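PDB 6W0V: pyocin S8 from Pseudomonas aeruginosa, which acts as a bacteriocin, its C-terminal HNH nuclease domain, the part in this structure, probably killing target bacteria by cutting DNA unless the cognate immunity protein is bound. Local coordinates for residues F42-W53 / V108-V116; F81-G89 / M117-V125. The protein carries 1 engineered substitution. All coordinates share one frame; numbering follows the deposited sequence.

Contact 1 of 2, residues F42-W53 / V108-V116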
loop_
_atom_site.group_PDB
_atom_site.type_symbol
_atom_site.label_atom_id
_atom_site.label_comp_id
_atom_site.label_asym_id
_atom_site.label_seq_id
_atom_site.Cartn_x
_atom_site.Cartn_y
_atom_site.Cartn_z
ATOM N N PHE A 42 -8.467 -20.037 -0.579
ATOM C CA PHE A 42 -7.348 -19.249 -0.040
ATOM C C PHE A 42 -6.652 -20.078 1.007
ATOM O O PHE A 42 -7.331 -20.750 1.771
ATOM C CB PHE A 42 -7.863 -17.919 0.471
ATOM C CG PHE A 42 -8.450 -17.180 -0.688
ATOM C CD1 PHE A 42 -7.629 -16.475 -1.545
ATOM C CD2 PHE A 42 -9.785 -17.327 -1.006
ATOM C CE1 PHE A 42 -8.168 -15.849 -2.648
ATOM C CE2 PHE A 42 -10.321 -16.690 -2.107
ATOM C CZ PHE A 42 -9.506 -15.955 -2.927
ATOM N N LYS A 43 -5.334 -20.087 0.980
ATOM C CA LYS A 43 -4.555 -20.972 1.870
ATOM C C LYS A 43 -4.387 -20.285 3.213
ATOM O O LYS A 43 -4.006 -20.939 4.168
ATOM C CB LYS A 43 -3.208 -21.288 1.229
ATOM C CG LYS A 43 -3.314 -22.030 -0.090
ATOM C CD LYS A 43 -4.249 -23.201 -0.038
ATOM C CE LYS A 43 -3.898 -24.172 1.065
ATOM N NZ LYS A 43 -2.554 -24.769 0.878
ATOM N N SER A 44 -4.594 -18.977 3.234
ATOM C CA SER A 44 -4.305 -18.131 4.403
ATOM C C SER A 44 -4.884 -16.759 4.143
ATOM O O SER A 44 -5.247 -16.448 2.987
ATOM C CB SER A 44 -2.841 -18.019 4.646
ATOM O OG SER A 44 -2.252 -17.279 3.596
ATOM N N TRP A 45 -4.906 -15.954 5.183
ATOM C CA TRP A 45 -5.306 -14.548 5.033
ATOM C C TRP A 45 -4.341 -13.876 4.057
ATOM O O TRP A 45 -4.797 -13.168 3.156
ATOM C CB TRP A 45 -5.318 -13.833 6.373
ATOM C CG TRP A 45 -5.711 -12.421 6.117
ATOM C CD1 TRP A 45 -4.947 -11.299 6.221
ATOM C CD2 TRP A 45 -6.961 -12.014 5.555
ATOM N NE1 TRP A 45 -5.667 -10.211 5.819
ATOM C CE2 TRP A 45 -6.908 -10.615 5.413
ATOM C CE3 TRP A 45 -8.139 -12.687 5.216
ATOM C CZ2 TRP A 45 -7.980 -9.880 4.921
ATOM C CZ3 TRP A 45 -9.197 -11.958 4.723
ATOM C CH2 TRP A 45 -9.117 -10.573 4.581
ATOM N N ARG A 46 -3.050 -14.124 4.225
ATOM C CA ARG A 46 -2.043 -13.560 3.308
ATOM C C ARG A 46 -2.429 -13.894 1.873
ATOM O O ARG A 46 -2.431 -13.014 1.028
ATOM C CB ARG A 46 -0.672 -14.137 3.610
ATOM C CG ARG A 46 0.329 -13.757 2.542
ATOM C CD ARG A 46 1.652 -14.362 2.871
ATOM N NE ARG A 46 2.580 -13.915 1.866
ATOM C CZ ARG A 46 3.882 -14.112 1.921
ATOM N NH1 ARG A 46 4.416 -14.764 2.937
ATOM N NH2 ARG A 46 4.646 -13.640 0.955
ATOM N N ASP A 47 -2.763 -15.145 1.604
ATOM C CA ASP A 47 -3.075 -15.572 0.225
ATOM C C ASP A 47 -4.263 -14.758 -0.279
ATOM O O ASP A 47 -4.239 -14.186 -1.367
ATOM C CB ASP A 47 -3.376 -17.058 0.225
ATOM C CG ASP A 47 -3.708 -17.610 -1.133
ATOM O OD1 ASP A 47 -3.360 -16.979 -2.130
ATOM O OD2 ASP A 47 -4.298 -18.672 -1.164
ATOM N N PHE A 48 -5.285 -14.635 0.545
ATOM C CA PHE A 48 -6.479 -13.868 0.164
ATOM C C PHE A 48 -6.080 -12.417 -0.061
ATOM O O PHE A 48 -6.486 -11.827 -1.048
ATOM C CB PHE A 48 -7.524 -13.950 1.264
ATOM C CG PHE A 48 -8.739 -13.130 0.951
ATOM C CD1 PHE A 48 -9.787 -13.664 0.225
ATOM C CD2 PHE A 48 -8.822 -11.817 1.367
ATOM C CE1 PHE A 48 -10.898 -12.897 -0.080
ATOM C CE2 PHE A 48 -9.932 -11.052 1.061
ATOM C CZ PHE A 48 -10.979 -11.599 0.359
ATOM N N ARG A 49 -5.353 -11.859 0.892
ATOM C CA ARG A 49 -4.964 -10.440 0.813
ATOM C C ARG A 49 -4.184 -10.242 -0.484
ATOM O O ARG A 49 -4.400 -9.235 -1.171
ATOM C CB ARG A 49 -4.145 -10.045 2.035
ATOM C CG ARG A 49 -3.654 -8.611 1.954
ATOM C CD ARG A 49 -2.255 -8.574 1.415
ATOM N NE ARG A 49 -1.355 -9.107 2.417
ATOM C CZ ARG A 49 -0.099 -9.432 2.170
ATOM N NH1 ARG A 49 0.671 -9.901 3.133
ATOM N NH2 ARG A 49 0.386 -9.270 0.951
ATOM N N GLU A 50 -3.271 -11.152 -0.782
ATOM C CA GLU A 50 -2.454 -11.017 -2.006
ATOM C C GLU A 50 -3.364 -11.069 -3.224
ATOM O O GLU A 50 -3.270 -10.232 -4.098
ATOM C CB GLU A 50 -1.424 -12.121 -2.092
ATOM C CG GLU A 50 -0.306 -11.912 -1.125
ATOM C CD GLU A 50 0.784 -12.946 -1.266
ATOM O OE1 GLU A 50 0.656 -13.821 -2.145
ATOM O OE2 GLU A 50 1.749 -12.866 -0.500
ATOM N N GLN A 51 -4.233 -12.057 -3.298
ATOM C CA GLN A 51 -5.058 -12.213 -4.506
ATOM C C GLN A 51 -5.984 -11.011 -4.600
ATOM O O GLN A 51 -6.296 -10.584 -5.697
ATOM C CB GLN A 51 -5.810 -13.527 -4.443
ATOM C CG GLN A 51 -4.862 -14.705 -4.514
ATOM C CD GLN A 51 -5.613 -15.973 -4.802
ATOM O OE1 GLN A 51 -6.571 -15.969 -5.569
ATOM N NE2 GLN A 51 -5.191 -17.048 -4.154
ATOM N N PHE A 52 -6.404 -10.501 -3.456
ATOM C CA PHE A 52 -7.263 -9.306 -3.364
ATOM C C PHE A 52 -6.551 -8.153 -4.064
ATOM O O PHE A 52 -7.069 -7.556 -5.015
ATOM C CB PHE A 52 -7.530 -9.042 -1.891
ATOM C CG PHE A 52 -8.346 -7.822 -1.619
ATOM C CD1 PHE A 52 -7.775 -6.564 -1.671
ATOM C CD2 PHE A 52 -9.685 -7.946 -1.303
ATOM C CE1 PHE A 52 -8.538 -5.449 -1.392
ATOM C CE2 PHE A 52 -10.445 -6.832 -1.020
ATOM C CZ PHE A 52 -9.871 -5.586 -1.072
ATOM N N TRP A 53 -5.351 -7.868 -3.604
ATOM C CA TRP A 53 -4.635 -6.693 -4.140
ATOM C C TRP A 53 -4.195 -6.962 -5.566
ATOM O O TRP A 53 -4.192 -6.016 -6.341
ATOM C CB TRP A 53 -3.479 -6.316 -3.240
ATOM C CG TRP A 53 -3.996 -5.720 -1.980
ATOM C CD1 TRP A 53 -3.841 -6.211 -0.725
ATOM C CD2 TRP A 53 -4.832 -4.562 -1.862
ATOM N NE1 TRP A 53 -4.479 -5.411 0.173
ATOM C CE2 TRP A 53 -5.096 -4.388 -0.492
ATOM C CE3 TRP A 53 -5.342 -3.627 -2.762
ATOM C CZ2 TRP A 53 -5.843 -3.320 -0.007
ATOM C CZ3 TRP A 53 -6.090 -2.579 -2.285
ATOM C CH2 TRP A 53 -6.341 -2.431 -0.926
ATOM N N VAL A 108 -13.661 -15.121 7.870
ATOM C CA VAL A 108 -12.348 -14.576 7.438
ATOM C C VAL A 108 -12.450 -14.227 5.955
ATOM O O VAL A 108 -11.960 -13.177 5.548
ATOM C CB VAL A 108 -11.203 -15.573 7.677
ATOM C CG1 VAL A 108 -9.896 -15.021 7.137
ATOM C CG2 VAL A 108 -11.067 -15.957 9.141
ATOM N N TYR A 109 -13.039 -15.099 5.154
ATOM C CA TYR A 109 -12.995 -14.959 3.683
ATOM C C TYR A 109 -14.362 -14.582 3.138
ATOM O O TYR A 109 -14.569 -14.711 1.919
ATOM C CB TYR A 109 -12.498 -16.237 3.030
ATOM C CG TYR A 109 -11.168 -16.700 3.541
ATOM C CD1 TYR A 109 -10.012 -15.998 3.248
ATOM C CD2 TYR A 109 -11.063 -17.832 4.327
ATOM C CE1 TYR A 109 -8.783 -16.437 3.695
ATOM C CE2 TYR A 109 -9.840 -18.288 4.779
ATOM C CZ TYR A 109 -8.695 -17.585 4.461
ATOM O OH TYR A 109 -7.487 -18.016 4.908
ATOM N N ASP A 110 -15.267 -14.120 3.997
ATOM C CA ASP A 110 -16.530 -13.577 3.466
ATOM C C ASP A 110 -16.249 -12.139 3.064
ATOM O O ASP A 110 -16.023 -11.276 3.930
ATOM C CB ASP A 110 -17.742 -13.691 4.372
ATOM C CG ASP A 110 -18.962 -13.302 3.556
ATOM O OD1 ASP A 110 -19.135 -12.109 3.372
ATOM O OD2 ASP A 110 -19.671 -14.206 3.019
ATOM N N ILE A 111 -16.290 -11.939 1.761
ATOM C CA ILE A 111 -15.975 -10.645 1.120
ATOM C C ILE A 111 -16.934 -9.585 1.652
ATOM O O ILE A 111 -16.523 -8.445 1.805
ATOM C CB ILE A 111 -16.039 -10.813 -0.399
ATOM C CG1 ILE A 111 -14.967 -11.805 -0.856
ATOM C CG2 ILE A 111 -15.910 -9.474 -1.096
ATOM C CD1 ILE A 111 -15.254 -12.427 -2.178
ATOM N N ASP A 112 -18.168 -9.950 1.965
ATOM C CA ASP A 112 -19.165 -8.969 2.452
ATOM C C ASP A 112 -18.874 -8.628 3.910
ATOM O O ASP A 112 -19.468 -7.668 4.418
ATOM C CB ASP A 112 -20.577 -9.493 2.227
ATOM C CG ASP A 112 -20.843 -9.686 0.750
ATOM O OD1 ASP A 112 -20.462 -8.798 -0.019
ATOM O OD2 ASP A 112 -21.399 -10.715 0.383
ATOM N N ASN A 113 -17.970 -9.368 4.545
ATOM C CA ASN A 113 -17.513 -9.069 5.921
ATOM C C ASN A 113 -16.267 -8.185 5.873
ATOM O O ASN A 113 -15.687 -7.921 6.937
ATOM C CB ASN A 113 -17.218 -10.342 6.705
ATOM C CG ASN A 113 -17.041 -10.053 8.175
ATOM O OD1 ASN A 113 -17.727 -9.195 8.725
ATOM N ND2 ASN A 113 -16.105 -10.742 8.804
ATOM N N LEU A 114 -15.856 -7.760 4.682
ATOM C CA LEU A 114 -14.590 -7.012 4.542
ATOM C C LEU A 114 -14.888 -5.567 4.197
ATOM O O LEU A 114 -15.763 -5.297 3.375
ATOM C CB LEU A 114 -13.721 -7.645 3.464
ATOM C CG LEU A 114 -13.476 -9.137 3.653
ATOM C CD1 LEU A 114 -12.612 -9.658 2.524
ATOM C CD2 LEU A 114 -12.845 -9.429 5.006
ATOM N N ARG A 115 -14.102 -4.695 4.796
ATOM C CA ARG A 115 -14.068 -3.273 4.427
ATOM C C ARG A 115 -12.615 -2.919 4.246
ATOM O O ARG A 115 -11.803 -3.373 5.041
ATOM C CB ARG A 115 -14.641 -2.405 5.540
ATOM C CG ARG A 115 -16.068 -2.755 5.889
ATOM C CD ARG A 115 -16.933 -2.579 4.686
ATOM N NE ARG A 115 -17.253 -1.192 4.410
ATOM C CZ ARG A 115 -18.402 -0.831 3.854
ATOM N NH1 ARG A 115 -18.656 0.436 3.586
ATOM N NH2 ARG A 115 -19.304 -1.751 3.568
ATOM N N VAL A 116 -12.308 -2.102 3.263
ATOM C CA VAL A 116 -10.935 -1.562 3.199
ATOM C C VAL A 116 -10.935 -0.248 3.966
ATOM O O VAL A 116 -11.856 0.556 3.809
ATOM C CB VAL A 116 -10.435 -1.459 1.762
ATOM C CG1 VAL A 116 -9.052 -0.832 1.731
ATOM C CG2 VAL A 116 -10.429 -2.832 1.129
#
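Helix 45-53 crosses strand 114-116 at 54° between their N-to-C directions, with segment axes 12.9 Å apart, while the turn before the strand brings the Tyr-109 CA within 7.5 Å of the Phe-48 CA. Tyr-109 is wedged between this turn and the start of the helix. Its CE1 lies 3.7 Å from Phe-48 CB, which meets the tyrosine ring at its edge, while Val-108 CG1 sits over the centre of one face. The hydroxyl runs beside the Ser-44 peptide without a hydrogen bond to it; its bond goes to Glu-2 O. Phe-42 completes the aromatic cluster: Phe-48 CD1 stands 3.6 Å above the centre of its ring, whereas the Phe-42 and Tyr-109 rings are near parallel but slid apart. With CG of Phe-48 anti to its backbone N (chi1 177°), the ring extends toward the strand and CZ meets Leu-114 CD1 at 3.3 Å. Strands 95-98 and 114-117 with helix 119-122 form the beta-beta-alpha core expected of an HNH nuclease, so helix 45-53 packs against the strand leading into the motif's helix. By its place in the sequence Asn-113 is probably the central asparagine of H-N-H; its amide bridges Val-100 N and Ala-107 O across the intervening loop. The Trp-45 ring crosses Val-108 obliquely, CE3 at 3.5 Å from CG1, and its CH2 end reaches Leu-114 CD2; the ring also meets that of His-98, whose NE2 is hydrogen-bonded to Val-108 O. Further along the helix, Phe-52 CZ touches Val-116 CG2 at 3.6 Å, and the other methyl of that valine, CG1, reaches the edge of the Trp-53 indole. The helix start is fixed separately, Ser-44 OG capping Asp-47 N.

Contact 2 of 2, residues F81-G89 / M117-V125; sequences FTPKAEQAG and MTPKMHIQV
Glu-86 grips the start of helix 119-122 with both its backbone and its carboxylate. Its carbonyl O accepts from Lys-120 N at 2.9 Å, a fairly straight bond (N-H...O angle 154°) with the donor tilted out of the carbonyl plane. Glu-86 OE2 accepts a hydrogen bond from Thr-118 OG1 at 2.7 Å, on its anti lone pair, away from the other carboxylate oxygen. A bend at chi2 (-51°) swings the carboxylate to that hydroxyl. The two side chains cross obliquely, and Glu-86 CB rests 3.4 Å from Thr-118 CG2. Beside these bonds, Thr-82 CG2 presses against Pro-119 CD of the proline ring, at a tight 3.3 Å. On the far end of the segment Ala-88 CB reaches Pro-119 CB at 3.9 Å and Ile-123 CD1 at 4.0 Å.

In the next shell, Thr-118 is the N-cap of the helix: OG1 also accepts from Met-121 N, at 3.3 Å. The turn that carries Glu-86 is held by Pro-83 O, which receives Thr-82 OG1 and Glu-86 N from opposite faces of its plane. Farther out, the same loop meets the immunity protein: the Phe-81 ring stacks on Phe-51 of that chain, and Lys-84 N bonds to its Asp-48. Down the helix, the His-122 ring meets that of His-97; the two probably correspond to metal-binding histidines of related HNH DNases. The bonds therefore occupy two N-H groups of the first helical turn, from Lys-120 and Met-121, and the nearby helix start and the Lys-120 amine would probably favour an ionised Glu-86.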
loop_
_atom_site.group_PDB
_atom_site.type_symbol
_atom_site.label_atom_id
_atom_site.label_comp_id
_atom_site.label_asym_id
_atom_site.label_seq_id
_atom_site.Cartn_x
_atom_site.Cartn_y
_atom_site.Cartn_z
ATOM N N PHE A 81 0.275 1.192 0.303
ATOM C CA PHE A 81 0.421 2.199 1.356
ATOM C C PHE A 81 -0.705 3.198 1.220
ATOM O O PHE A 81 -1.079 3.567 0.092
ATOM C CB PHE A 81 1.743 2.922 1.187
ATOM C CG PHE A 81 2.907 2.113 1.661
ATOM C CD1 PHE A 81 3.439 1.112 0.874
ATOM C CD2 PHE A 81 3.436 2.326 2.921
ATOM C CE1 PHE A 81 4.505 0.357 1.330
ATOM C CE2 PHE A 81 4.500 1.567 3.373
ATOM C CZ PHE A 81 5.026 0.579 2.578
ATOM N N THR A 82 -1.194 3.650 2.356
ATOM C CA THR A 82 -2.131 4.780 2.405
ATOM C C THR A 82 -1.294 6.035 2.357
ATOM O O THR A 82 -0.093 6.001 2.634
ATOM C CB THR A 82 -2.982 4.782 3.672
ATOM O OG1 THR A 82 -2.174 5.128 4.787
ATOM C CG2 THR A 82 -3.607 3.437 3.934
ATOM N N PRO A 83 -1.928 7.181 2.072
ATOM C CA PRO A 83 -1.262 8.449 2.305
ATOM C C PRO A 83 -0.806 8.450 3.762
ATOM O O PRO A 83 -1.441 7.861 4.625
ATOM C CB PRO A 83 -2.330 9.501 2.020
ATOM C CG PRO A 83 -3.280 8.790 1.089
ATOM C CD PRO A 83 -3.290 7.344 1.547
ATOM N N LYS A 84 0.299 9.126 4.007
ATOM C CA LYS A 84 0.893 9.215 5.351
ATOM C C LYS A 84 -0.164 9.660 6.361
ATOM O O LYS A 84 -0.168 9.120 7.467
ATOM C CB LYS A 84 2.052 10.200 5.320
ATOM C CG LYS A 84 2.679 10.419 6.677
ATOM C CD LYS A 84 3.890 11.269 6.626
ATOM C CE LYS A 84 4.377 11.581 8.015
ATOM N NZ LYS A 84 5.801 11.963 7.978
ATOM N N ALA A 85 -1.031 10.599 5.983
ATOM C CA ALA A 85 -2.034 11.222 6.875
ATOM C C ALA A 85 -2.971 10.136 7.406
ATOM O O ALA A 85 -3.586 10.345 8.461
ATOM C CB ALA A 85 -2.804 12.284 6.134
ATOM N N GLU A 86 -3.066 9.020 6.685
ATOM C CA GLU A 86 -4.037 7.945 6.982
ATOM C C GLU A 86 -3.318 6.776 7.647
ATOM O O GLU A 86 -3.976 5.805 7.999
ATOM C CB GLU A 86 -4.739 7.548 5.690
ATOM C CG GLU A 86 -5.815 8.529 5.289
ATOM C CD GLU A 86 -6.789 8.849 6.409
ATOM O OE1 GLU A 86 -7.044 10.043 6.614
ATOM O OE2 GLU A 86 -7.286 7.894 7.083
ATOM N N GLN A 87 -2.013 6.884 7.845
ATOM C CA GLN A 87 -1.228 5.832 8.524
ATOM C C GLN A 87 -1.373 6.014 10.030
ATOM O O GLN A 87 -1.605 7.143 10.489
ATOM C CB GLN A 87 0.221 5.892 8.076
ATOM C CG GLN A 87 0.320 5.849 6.563
ATOM C CD GLN A 87 1.725 5.902 6.029
ATOM O OE1 GLN A 87 1.933 5.744 4.828
ATOM N NE2 GLN A 87 2.681 6.099 6.919
ATOM N N ALA A 88 -1.256 4.915 10.758
ATOM C CA ALA A 88 -1.284 4.897 12.231
ATOM C C ALA A 88 -0.029 4.174 12.687
ATOM O O ALA A 88 -0.053 2.918 12.778
ATOM C CB ALA A 88 -2.536 4.234 12.723
ATOM N N GLY A 89 1.034 4.964 12.850
ATOM C CA GLY A 89 2.378 4.492 13.211
ATOM C C GLY A 89 2.811 3.381 12.284
ATOM O O GLY A 89 2.833 3.610 11.053
ATOM N N MET A 117 -9.945 -0.109 4.831
ATOM C CA MET A 117 -9.832 1.036 5.744
ATOM C C MET A 117 -8.391 1.497 5.713
ATOM O O MET A 117 -7.500 0.676 5.527
ATOM C CB MET A 117 -10.166 0.620 7.171
ATOM C CG MET A 117 -11.551 0.092 7.307
ATOM S SD MET A 117 -11.835 -0.198 9.028
ATOM C CE MET A 117 -13.624 -0.165 9.065
ATOM N N THR A 118 -8.181 2.772 5.942
ATOM C CA THR A 118 -6.833 3.245 6.281
ATOM C C THR A 118 -6.537 2.775 7.693
ATOM O O THR A 118 -7.454 2.536 8.475
ATOM C CB THR A 118 -6.768 4.759 6.176
ATOM O OG1 THR A 118 -7.685 5.252 7.152
ATOM C CG2 THR A 118 -7.102 5.231 4.780
ATOM N N PRO A 119 -5.253 2.631 8.054
ATOM C CA PRO A 119 -4.883 2.303 9.426
ATOM C C PRO A 119 -5.540 3.255 10.425
ATOM O O PRO A 119 -5.963 2.808 11.463
ATOM C CB PRO A 119 -3.368 2.478 9.399
ATOM C CG PRO A 119 -3.005 2.067 7.998
ATOM C CD PRO A 119 -4.102 2.659 7.145
ATOM N N LYS A 120 -5.582 4.543 10.085
ATOM C CA LYS A 120 -6.144 5.591 10.967
ATOM C C LYS A 120 -7.586 5.220 11.303
ATOM O O LYS A 120 -7.960 5.306 12.481
ATOM C CB LYS A 120 -6.080 6.958 10.289
ATOM C CG LYS A 120 -6.562 8.114 11.144
ATOM C CD LYS A 120 -6.647 9.411 10.372
ATOM C CE LYS A 120 -7.543 10.434 11.035
ATOM N NZ LYS A 120 -8.922 9.926 11.235
ATOM N N MET A 121 -8.365 4.820 10.301
ATOM C CA MET A 121 -9.772 4.408 10.521
ATOM C C MET A 121 -9.779 3.038 11.196
ATOM O O MET A 121 -10.545 2.851 12.147
ATOM C CB MET A 121 -10.551 4.340 9.207
ATOM C CG MET A 121 -10.996 5.698 8.709
ATOM S SD MET A 121 -11.598 6.785 10.037
ATOM C CE MET A 121 -12.809 5.727 10.825
ATOM N N HIS A 122 -8.941 2.127 10.712
ATOM C CA HIS A 122 -8.917 0.704 11.131
ATOM C C HIS A 122 -8.680 0.598 12.638
ATOM O O HIS A 122 -9.365 -0.191 13.301
ATOM C CB HIS A 122 -7.842 -0.036 10.345
ATOM C CG HIS A 122 -7.936 -1.507 10.511
ATOM N ND1 HIS A 122 -6.830 -2.318 10.517
ATOM C CD2 HIS A 122 -9.005 -2.309 10.693
ATOM C CE1 HIS A 122 -7.211 -3.570 10.670
ATOM N NE2 HIS A 122 -8.543 -3.592 10.789
ATOM N N ILE A 123 -7.747 1.391 13.157
ATOM C CA ILE A 123 -7.283 1.308 14.571
ATOM C C ILE A 123 -8.387 1.821 15.505
ATOM O O ILE A 123 -8.342 1.492 16.709
ATOM C CB ILE A 123 -5.958 2.074 14.713
ATOM C CG1 ILE A 123 -5.094 1.525 15.846
ATOM C CG2 ILE A 123 -6.187 3.573 14.829
ATOM C CD1 ILE A 123 -3.630 1.820 15.659
ATOM N N GLN A 124 -9.350 2.576 14.969
ATOM C CA GLN A 124 -10.502 3.116 15.738
ATOM C C GLN A 124 -11.578 2.033 15.849
ATOM O O GLN A 124 -12.558 2.258 16.579
ATOM C CB GLN A 124 -10.998 4.409 15.096
ATOM C CG GLN A 124 -9.930 5.489 15.089
ATOM C CD GLN A 124 -10.421 6.788 14.501
ATOM O OE1 GLN A 124 -9.943 7.237 13.462
ATOM N NE2 GLN A 124 -11.387 7.399 15.167
ATOM N N VAL A 125 -11.379 0.904 15.162
ATOM C CA VAL A 125 -12.084 -0.388 15.414
ATOM C C VAL A 125 -11.040 -1.401 15.903
ATOM O O VAL A 125 -11.288 -2.597 16.048
ATOM C CB VAL A 125 -12.824 -0.894 14.161
ATOM C CG1 VAL A 125 -14.041 -1.720 14.543
ATOM C CG2 VAL A 125 -13.225 0.240 13.226
#

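In the fold
From the N terminus, after short strands and helix 31-37, the chain reaches 42-53, at the start of helix 45-57; these residues meet 108-116, closing contact 1 over 54 intervening residues. Within that span, after helix 68-75, the loop 81-89 supplies the first half of contact 2. Strand 95-98 and the loop beyond it follow; then 108-116 completes contact 1 and, immediately afterwards, 117-125 completes contact 2. The two closures thus cross instead of nesting. Their centres lie about 18 Å apart, on opposite sides of the chain's centre. Continuous chain from strand 114-117 into helix 119-122 joins them: contact 1 ties the strand and the turn before it to helix 45-57, and contact 2 bonds the helix to the loop at the immunity-protein interface.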